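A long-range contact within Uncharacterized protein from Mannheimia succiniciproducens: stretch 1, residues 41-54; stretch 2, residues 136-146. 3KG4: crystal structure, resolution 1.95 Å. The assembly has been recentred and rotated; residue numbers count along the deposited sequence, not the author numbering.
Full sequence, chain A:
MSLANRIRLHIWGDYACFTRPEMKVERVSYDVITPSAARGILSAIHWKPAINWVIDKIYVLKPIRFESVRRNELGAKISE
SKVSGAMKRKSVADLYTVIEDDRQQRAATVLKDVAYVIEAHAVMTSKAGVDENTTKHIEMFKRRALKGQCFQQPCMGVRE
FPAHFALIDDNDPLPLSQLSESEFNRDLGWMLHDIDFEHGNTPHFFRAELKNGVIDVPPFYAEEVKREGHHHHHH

Stretch 1 41-54: ILSAIHWKPAINWV
Stretch 2 (136-146) KHIEMFKRRAL

What frames meet here, and how are they set? Stretch 2 is helical throughout, from Lys 136 to Leu 146, each amide from Met 140 onward bonding to the carbonyl four residues back. Stretch 1 ends a helix at Ile 45, leaves helical geometry at His 46 (phi/psi -155/129), runs extended through Trp 47 and Lys 48, makes a type I turn from Lys 48 to Ile 51, and enters a strand at Ile 51 that runs through Val 54 and onward. The two helix axes cross at 88° with 10.2 Å between them; the strand lies at 65° to helix 136-146, 10.8 Å away. The backbones come nearest at His 46 and Phe 141, whose CA atoms are 5.2 Å apart.

What do His 137 and Ile 138 meet on stretch 1? The CB of His 137 points toward stretch 1, and chi1 of -67° (m) with chi2 of -68° brings His 137 ND1 to 3.1 Å from His 46 NE2, a nearly straight hydrogen bond in which either nitrogen could be the donor. The two rings meet rim to rim, centroids 5.4 Å apart and planes at 29°. Ile 51 (chi1 p, chi2 t) covers one face of the His 137 ring, with CG2 3.4 Å from His 137 CD2, while Ala 50 CB lies 3.9 Å from His 137 NE2. The CB of Ile 138 points away, yet its m, m rotamer carries CD1 to 3.9 Å from Trp 53 CZ3, at the edge of the indole.

What holds the His 46 ring from the helix side? Met 140, t at chi1 and chi2, lays CG over one face of that ring, and its CE is 3.5 Å from His 46 CE1. His 46 itself is t, with chi2 of 65°. Its ND1 is buried without a polar partner.

Why does Phe 141 have so many neighbours? CA-to-CB of Phe 141 points sideways; with chi1 t and chi2 91° its ring reaches the last turn of helix 41-45 and, on another side, Trp 53. Phe 141 CE1 is 3.7 Å from Ile 45 CB, Phe 141 CZ is 3.8 Å from Leu 42 CD2, and Phe 141 CD1 is 3.7 Å from Trp 53 CZ2. Trp 53 (chi1 m, chi2 115°) is anchored by its NE1, which donates to His 46 O at 2.8 Å.

What closes the contact beyond Phe 141? Arg 144 (chi1 m) places its guanidinium face against Ile 45 O; Arg 144 NE is 3.3 Å from that oxygen, but the angle is too poor for a hydrogen bond. Ile 45, m then t, also packs CG2 3.8 Å from Arg 144 CB and 4.2 Å from Ala 145 CB.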

ATOM      1  N   ILE A  41       0.835  -3.312  -5.076  1.00 24.77           N
ATOM      2  CA  ILE A  41       2.182  -3.647  -4.717  1.00 25.01           C
ATOM      3  C   ILE A  41       2.208  -5.107  -4.232  1.00 25.75           C
ATOM      4  O   ILE A  41       3.092  -5.869  -4.646  1.00 25.74           O
ATOM      5  CB  ILE A  41       2.758  -2.682  -3.673  1.00 25.34           C
ATOM      6  CG1 ILE A  41       3.116  -1.324  -4.299  1.00 25.89           C
ATOM      7  CG2 ILE A  41       3.989  -3.306  -2.932  1.00 26.80           C
ATOM      8  CD1 ILE A  41       3.558  -0.280  -3.278  1.00 28.92           C
ATOM      9  N   LEU A  42       1.229  -5.494  -3.390  1.00 24.89           N
ATOM     10  CA  LEU A  42       1.154  -6.872  -2.909  1.00 25.09           C
ATOM     11  C   LEU A  42       0.924  -7.876  -4.069  1.00 25.73           C
ATOM     12  O   LEU A  42       1.575  -8.895  -4.105  1.00 25.68           O
ATOM     13  CB  LEU A  42       0.057  -7.039  -1.878  1.00 24.33           C
ATOM     14  CG  LEU A  42       0.165  -6.196  -0.578  1.00 22.31           C
ATOM     15  CD1 LEU A  42      -0.995  -6.568   0.382  1.00 25.93           C
ATOM     16  CD2 LEU A  42       1.473  -6.367   0.115  1.00 24.04           C
ATOM     17  N   SER A  43       0.006  -7.549  -4.973  1.00 27.09           N
ATOM     18  CA  SER A  43      -0.338  -8.368  -6.120  1.00 28.69           C
ATOM     19  C   SER A  43       0.827  -8.560  -7.102  1.00 30.45           C
ATOM     20  O   SER A  43       0.914  -9.619  -7.717  1.00 31.57           O
ATOM     21  CB  SER A  43      -1.535  -7.752  -6.835  1.00 29.10           C
ATOM     22  OG  SER A  43      -2.609  -7.642  -5.947  1.00 28.42           O
ATOM     23  N   ALA A  44       1.718  -7.572  -7.204  1.00 31.46           N
ATOM     24  CA  ALA A  44       2.930  -7.630  -8.026  1.00 32.41           C
ATOM     25  C   ALA A  44       3.923  -8.687  -7.517  1.00 33.82           C
ATOM     26  O   ALA A  44       4.637  -9.329  -8.315  1.00 32.34           O
ATOM     27  CB  ALA A  44       3.612  -6.280  -8.066  1.00 33.10           C
ATOM     28  N   ILE A  45       3.955  -8.858  -6.197  1.00 33.99           N
ATOM     29  CA  ILE A  45       4.722  -9.936  -5.564  1.00 34.35           C
ATOM     30  C   ILE A  45       4.003 -11.295  -5.690  1.00 35.36           C
ATOM     31  O   ILE A  45       4.588 -12.271  -6.134  1.00 37.66           O
ATOM     32  CB  ILE A  45       5.061  -9.587  -4.092  1.00 34.00           C
ATOM     33  CG1 ILE A  45       5.946  -8.334  -4.035  1.00 34.28           C
ATOM     34  CG2 ILE A  45       5.761 -10.781  -3.416  1.00 33.83           C
ATOM     35  CD1 ILE A  45       6.111  -7.686  -2.641  1.00 32.67           C
ATOM     36  N   HIS A  46       2.736 -11.384  -5.354  1.00 35.77           N
ATOM     37  CA  HIS A  46       2.022 -12.630  -5.552  1.00 35.70           C
ATOM     38  C   HIS A  46       0.567 -12.378  -5.700  1.00 35.86           C
ATOM     39  O   HIS A  46      -0.062 -11.703  -4.875  1.00 34.85           O
ATOM     40  CB  HIS A  46       2.233 -13.631  -4.408  1.00 36.54           C
ATOM     41  CG  HIS A  46       1.412 -14.879  -4.544  1.00 37.92           C
ATOM     42  ND1 HIS A  46       1.597 -15.780  -5.573  1.00 41.03           N
ATOM     43  CD2 HIS A  46       0.378 -15.354  -3.810  1.00 40.08           C
ATOM     44  CE1 HIS A  46       0.724 -16.767  -5.454  1.00 38.94           C
ATOM     45  NE2 HIS A  46      -0.038 -16.525  -4.402  1.00 40.66           N
ATOM     46  N   TRP A  47       0.001 -12.943  -6.761  1.00 35.17           N
ATOM     47  CA  TRP A  47      -1.414 -12.918  -6.925  1.00 34.91           C
ATOM     48  C   TRP A  47      -1.850 -14.107  -7.753  1.00 35.91           C
ATOM     49  O   TRP A  47      -1.081 -14.594  -8.570  1.00 35.17           O
ATOM     50  CB  TRP A  47      -1.843 -11.632  -7.636  1.00 35.06           C
ATOM     51  CG  TRP A  47      -3.296 -11.526  -7.711  1.00 32.99           C
ATOM     52  CD1 TRP A  47      -4.136 -11.179  -6.708  1.00 35.06           C
ATOM     53  CD2 TRP A  47      -4.120 -11.779  -8.846  1.00 37.16           C
ATOM     54  NE1 TRP A  47      -5.422 -11.197  -7.130  1.00 35.72           N
ATOM     55  CE2 TRP A  47      -5.447 -11.549  -8.451  1.00 35.62           C
ATOM     56  CE3 TRP A  47      -3.863 -12.169 -10.162  1.00 38.67           C
ATOM     57  CZ2 TRP A  47      -6.523 -11.694  -9.319  1.00 39.49           C
ATOM     58  CZ3 TRP A  47      -4.934 -12.314 -11.023  1.00 39.31           C
ATOM     59  CH2 TRP A  47      -6.239 -12.076 -10.607  1.00 39.37           C
ATOM     60  N   LYS A  48      -3.063 -14.568  -7.494  1.00 37.30           N
ATOM     61  CA  LYS A  48      -3.751 -15.567  -8.302  1.00 38.37           C
ATOM     62  C   LYS A  48      -5.243 -15.250  -8.159  1.00 39.43           C
ATOM     63  O   LYS A  48      -5.646 -14.681  -7.143  1.00 38.69           O
ATOM     64  CB  LYS A  48      -3.422 -17.001  -7.812  1.00 38.61           C
ATOM     65  N   PRO A  49      -6.074 -15.619  -9.169  1.00 40.21           N
ATOM     66  CA  PRO A  49      -7.510 -15.309  -9.195  1.00 40.34           C
ATOM     67  C   PRO A  49      -8.248 -15.895  -8.030  1.00 40.26           C
ATOM     68  O   PRO A  49      -9.327 -15.426  -7.684  1.00 40.47           O
ATOM     69  CB  PRO A  49      -8.020 -15.940 -10.527  1.00 41.14           C
ATOM     70  CG  PRO A  49      -6.888 -16.541 -11.190  1.00 40.95           C
ATOM     71  CD  PRO A  49      -5.614 -16.256 -10.421  1.00 40.78           C
ATOM     72  N   ALA A  50      -7.680 -16.928  -7.416  1.00 39.73           N
ATOM     73  CA  ALA A  50      -8.301 -17.521  -6.259  1.00 39.87           C
ATOM     74  C   ALA A  50      -8.398 -16.513  -5.091  1.00 39.63           C
ATOM     75  O   ALA A  50      -9.325 -16.604  -4.285  1.00 39.77           O
ATOM     76  CB  ALA A  50      -7.537 -18.807  -5.829  1.00 40.16           C
ATOM     77  N   ILE A  51      -7.479 -15.546  -5.029  1.00 39.31           N
ATOM     78  CA  ILE A  51      -7.409 -14.632  -3.857  1.00 38.75           C
ATOM     79  C   ILE A  51      -7.489 -13.142  -4.204  1.00 38.14           C
ATOM     80  O   ILE A  51      -7.224 -12.735  -5.328  1.00 37.82           O
ATOM     81  CB  ILE A  51      -6.119 -14.834  -3.034  1.00 38.67           C
ATOM     82  CG1 ILE A  51      -4.889 -14.498  -3.872  1.00 39.83           C
ATOM     83  CG2 ILE A  51      -6.084 -16.283  -2.438  1.00 39.76           C
ATOM     84  CD1 ILE A  51      -3.681 -14.027  -3.088  1.00 41.16           C
ATOM     85  N   ASN A  52      -7.865 -12.349  -3.195  1.00 37.68           N
ATOM     86  CA  ASN A  52      -7.765 -10.892  -3.227  1.00 36.80           C
ATOM     87  C   ASN A  52      -7.065 -10.473  -1.950  1.00 35.45           C
ATOM     88  O   ASN A  52      -7.318 -11.049  -0.877  1.00 35.47           O
ATOM     89  CB  ASN A  52      -9.152 -10.209  -3.335  1.00 36.82           C
ATOM     90  CG  ASN A  52      -9.697 -10.183  -4.782  1.00 41.25           C
ATOM     91  OD1 ASN A  52     -10.903 -10.387  -5.008  1.00 47.21           O
ATOM     92  ND2 ASN A  52      -8.808  -9.949  -5.764  1.00 43.56           N
ATOM     93  N   TRP A  53      -6.129  -9.542  -2.089  1.00 33.34           N
ATOM     94  CA  TRP A  53      -5.452  -8.948  -0.949  1.00 31.88           C
ATOM     95  C   TRP A  53      -6.321  -7.858  -0.352  1.00 30.99           C
ATOM     96  O   TRP A  53      -6.802  -6.957  -1.076  1.00 31.82           O
ATOM     97  CB  TRP A  53      -4.131  -8.357  -1.354  1.00 31.71           C
ATOM     98  CG  TRP A  53      -3.127  -9.335  -1.715  1.00 32.90           C
ATOM     99  CD1 TRP A  53      -2.569  -9.520  -2.935  1.00 34.50           C
ATOM    100  CD2 TRP A  53      -2.510 -10.279  -0.835  1.00 33.78           C
ATOM    101  NE1 TRP A  53      -1.615 -10.524  -2.868  1.00 34.68           N
ATOM    102  CE2 TRP A  53      -1.589 -11.022  -1.595  1.00 35.21           C
ATOM    103  CE3 TRP A  53      -2.656 -10.573   0.526  1.00 36.48           C
ATOM    104  CZ2 TRP A  53      -0.822 -12.050  -1.043  1.00 36.81           C
ATOM    105  CZ3 TRP A  53      -1.917 -11.604   1.071  1.00 36.46           C
ATOM    106  CH2 TRP A  53      -0.992 -12.311   0.300  1.00 36.83           C
ATOM    107  N   VAL A  54      -6.527  -7.918   0.953  1.00 28.67           N
ATOM    108  CA  VAL A  54      -7.318  -6.882   1.634  1.00 28.13           C
ATOM    109  C   VAL A  54      -6.396  -6.071   2.554  1.00 27.23           C
ATOM    110  O   VAL A  54      -5.769  -6.648   3.440  1.00 26.94           O
ATOM    111  CB  VAL A  54      -8.480  -7.536   2.402  1.00 28.71           C
ATOM    112  CG1 VAL A  54      -9.261  -6.489   3.258  1.00 28.48           C
ATOM    113  CG2 VAL A  54      -9.396  -8.261   1.419  1.00 28.51           C
ATOM    114  N   LYS A 136      -1.455 -21.480   1.383  1.00 42.44           N
ATOM    115  CA  LYS A 136      -0.441 -21.613   0.345  1.00 41.89           C
ATOM    116  C   LYS A 136      -0.075 -20.245  -0.256  1.00 40.93           C
ATOM    117  O   LYS A 136       1.087 -19.965  -0.571  1.00 40.65           O
ATOM    118  CB  LYS A 136      -0.944 -22.544  -0.773  1.00 42.12           C
ATOM    119  N   HIS A 137      -1.099 -19.413  -0.402  1.00 40.42           N
ATOM    120  CA  HIS A 137      -0.949 -18.057  -0.950  1.00 39.78           C
ATOM    121  C   HIS A 137      -0.171 -17.147  -0.021  1.00 38.37           C
ATOM    122  O   HIS A 137       0.756 -16.487  -0.449  1.00 38.51           O
ATOM    123  CB  HIS A 137      -2.328 -17.492  -1.254  1.00 40.48           C
ATOM    124  CG  HIS A 137      -3.022 -18.207  -2.377  1.00 42.41           C
ATOM    125  ND1 HIS A 137      -2.581 -18.137  -3.684  1.00 45.95           N
ATOM    126  CD2 HIS A 137      -4.099 -19.024  -2.383  1.00 42.21           C
ATOM    127  CE1 HIS A 137      -3.369 -18.872  -4.446  1.00 45.11           C
ATOM    128  NE2 HIS A 137      -4.299 -19.417  -3.681  1.00 45.33           N
ATOM    129  N   ILE A 138      -0.512 -17.148   1.260  1.00 37.55           N
ATOM    130  CA  ILE A 138       0.297 -16.433   2.253  1.00 37.95           C
ATOM    131  C   ILE A 138       1.751 -16.907   2.223  1.00 37.74           C
ATOM    132  O   ILE A 138       2.655 -16.104   2.087  1.00 37.65           O
ATOM    133  CB  ILE A 138      -0.279 -16.582   3.677  1.00 37.79           C
ATOM    134  CG1 ILE A 138      -1.688 -15.954   3.769  1.00 40.19           C
ATOM    135  CG2 ILE A 138       0.695 -15.987   4.720  1.00 38.23           C
ATOM    136  CD1 ILE A 138      -1.729 -14.411   3.758  1.00 38.35           C
ATOM    137  N   GLU A 139       1.981 -18.225   2.309  1.00 38.16           N
ATOM    138  CA  GLU A 139       3.355 -18.783   2.266  1.00 37.73           C
ATOM    139  C   GLU A 139       4.119 -18.426   0.975  1.00 37.01           C
ATOM    140  O   GLU A 139       5.268 -18.036   1.031  1.00 36.42           O
ATOM    141  CB  GLU A 139       3.312 -20.324   2.445  1.00 38.44           C
ATOM    142  N   MET A 140       3.468 -18.524  -0.184  1.00 37.72           N
ATOM    143  CA  MET A 140       4.100 -18.124  -1.470  1.00 38.19           C
ATOM    144  C   MET A 140       4.431 -16.615  -1.505  1.00 37.27           C
ATOM    145  O   MET A 140       5.524 -16.215  -1.947  1.00 37.26           O
ATOM    146  CB  MET A 140       3.202 -18.506  -2.648  1.00 39.44           C
ATOM    147  CG  MET A 140       3.810 -18.255  -4.060  1.00 43.84           C
ATOM    148  SD  MET A 140       3.174 -19.295  -5.442  1.00 52.29           S
ATOM    149  CE  MET A 140       1.667 -20.074  -4.807  1.00 49.34           C
ATOM    150  N   PHE A 141       3.517 -15.778  -0.998  1.00 36.06           N
ATOM    151  CA  PHE A 141       3.796 -14.335  -0.945  1.00 34.43           C
ATOM    152  C   PHE A 141       5.051 -14.094  -0.136  1.00 34.64           C
ATOM    153  O   PHE A 141       5.948 -13.375  -0.550  1.00 33.56           O
ATOM    154  CB  PHE A 141       2.634 -13.528  -0.338  1.00 33.97           C
ATOM    155  CG  PHE A 141       2.991 -12.077  -0.118  1.00 32.07           C
ATOM    156  CD1 PHE A 141       2.747 -11.128  -1.121  1.00 31.68           C
ATOM    157  CD2 PHE A 141       3.635 -11.671   1.040  1.00 31.77           C
ATOM    158  CE1 PHE A 141       3.113  -9.817  -0.956  1.00 28.97           C
ATOM    159  CE2 PHE A 141       3.992 -10.346   1.236  1.00 30.67           C
ATOM    160  CZ  PHE A 141       3.766  -9.425   0.216  1.00 30.92           C
ATOM    161  N   LYS A 142       5.122 -14.696   1.046  1.00 35.90           N
ATOM    162  CA  LYS A 142       6.243 -14.422   1.925  1.00 37.78           C
ATOM    163  C   LYS A 142       7.538 -14.920   1.289  1.00 38.91           C
ATOM    164  O   LYS A 142       8.565 -14.244   1.344  1.00 38.85           O
ATOM    165  CB  LYS A 142       6.021 -15.067   3.307  1.00 38.22           C
ATOM    166  CG  LYS A 142       4.796 -14.556   4.030  1.00 40.50           C
ATOM    167  CD  LYS A 142       4.368 -15.499   5.143  1.00 45.01           C
ATOM    168  CE  LYS A 142       5.037 -15.149   6.435  1.00 48.31           C
ATOM    169  NZ  LYS A 142       4.197 -14.192   7.204  1.00 50.59           N
ATOM    170  N   ARG A 143       7.479 -16.087   0.652  1.00 41.64           N
ATOM    171  CA  ARG A 143       8.688 -16.702   0.107  1.00 43.72           C
ATOM    172  C   ARG A 143       9.248 -15.780  -0.975  1.00 44.92           C
ATOM    173  O   ARG A 143      10.398 -15.362  -0.897  1.00 45.01           O
ATOM    174  CB  ARG A 143       8.369 -18.073  -0.463  1.00 44.23           C
ATOM    175  CG  ARG A 143       9.559 -18.990  -0.581  1.00 47.09           C
ATOM    176  CD  ARG A 143       9.101 -20.454  -0.636  1.00 49.07           C
ATOM    177  NE  ARG A 143       7.992 -20.660  -1.577  1.00 50.72           N
ATOM    178  CZ  ARG A 143       6.780 -21.151  -1.278  1.00 51.97           C
ATOM    179  NH1 ARG A 143       5.882 -21.277  -2.249  1.00 52.92           N
ATOM    180  NH2 ARG A 143       6.443 -21.518  -0.040  1.00 51.76           N
ATOM    181  N   ARG A 144       8.403 -15.439  -1.950  1.00 46.57           N
ATOM    182  CA  ARG A 144       8.747 -14.433  -2.976  1.00 47.65           C
ATOM    183  C   ARG A 144       9.257 -13.123  -2.411  1.00 48.39           C
ATOM    184  O   ARG A 144      10.232 -12.567  -2.924  1.00 48.42           O
ATOM    185  CB  ARG A 144       7.549 -14.096  -3.836  1.00 48.29           C
ATOM    186  CG  ARG A 144       6.988 -15.225  -4.665  1.00 50.76           C
ATOM    187  CD  ARG A 144       6.805 -14.728  -6.085  1.00 54.69           C
ATOM    188  NE  ARG A 144       5.655 -15.290  -6.776  1.00 57.73           N
ATOM    189  CZ  ARG A 144       5.416 -15.098  -8.073  1.00 61.93           C
ATOM    190  NH1 ARG A 144       4.346 -15.642  -8.652  1.00 63.54           N
ATOM    191  NH2 ARG A 144       6.252 -14.359  -8.808  1.00 63.82           N
ATOM    192  N   ALA A 145       8.592 -12.608  -1.375  1.00 48.54           N
ATOM    193  CA  ALA A 145       8.999 -11.336  -0.797  1.00 49.30           C
ATOM    194  C   ALA A 145      10.367 -11.424  -0.123  1.00 50.22           C
ATOM    195  O   ALA A 145      11.153 -10.488  -0.219  1.00 50.37           O
ATOM    196  CB  ALA A 145       7.927 -10.795   0.183  1.00 48.87           C
ATOM    197  N   LEU A 146      10.657 -12.538   0.558  1.00 51.71           N
ATOM    198  CA  LEU A 146      11.928 -12.694   1.299  1.00 52.88           C
ATOM    199  C   LEU A 146      13.180 -12.640   0.427  1.00 54.18           C
ATOM    200  O   LEU A 146      14.254 -12.230   0.889  1.00 54.96           O
ATOM    201  CB  LEU A 146      11.957 -14.020   2.051  1.00 52.93           C
ATOM    202  CG  LEU A 146      11.255 -14.050   3.397  1.00 52.75           C
ATOM    203  CD1 LEU A 146      11.183 -15.517   3.895  1.00 53.00           C
ATOM    204  CD2 LEU A 146      11.982 -13.116   4.379  1.00 50.78           C
TER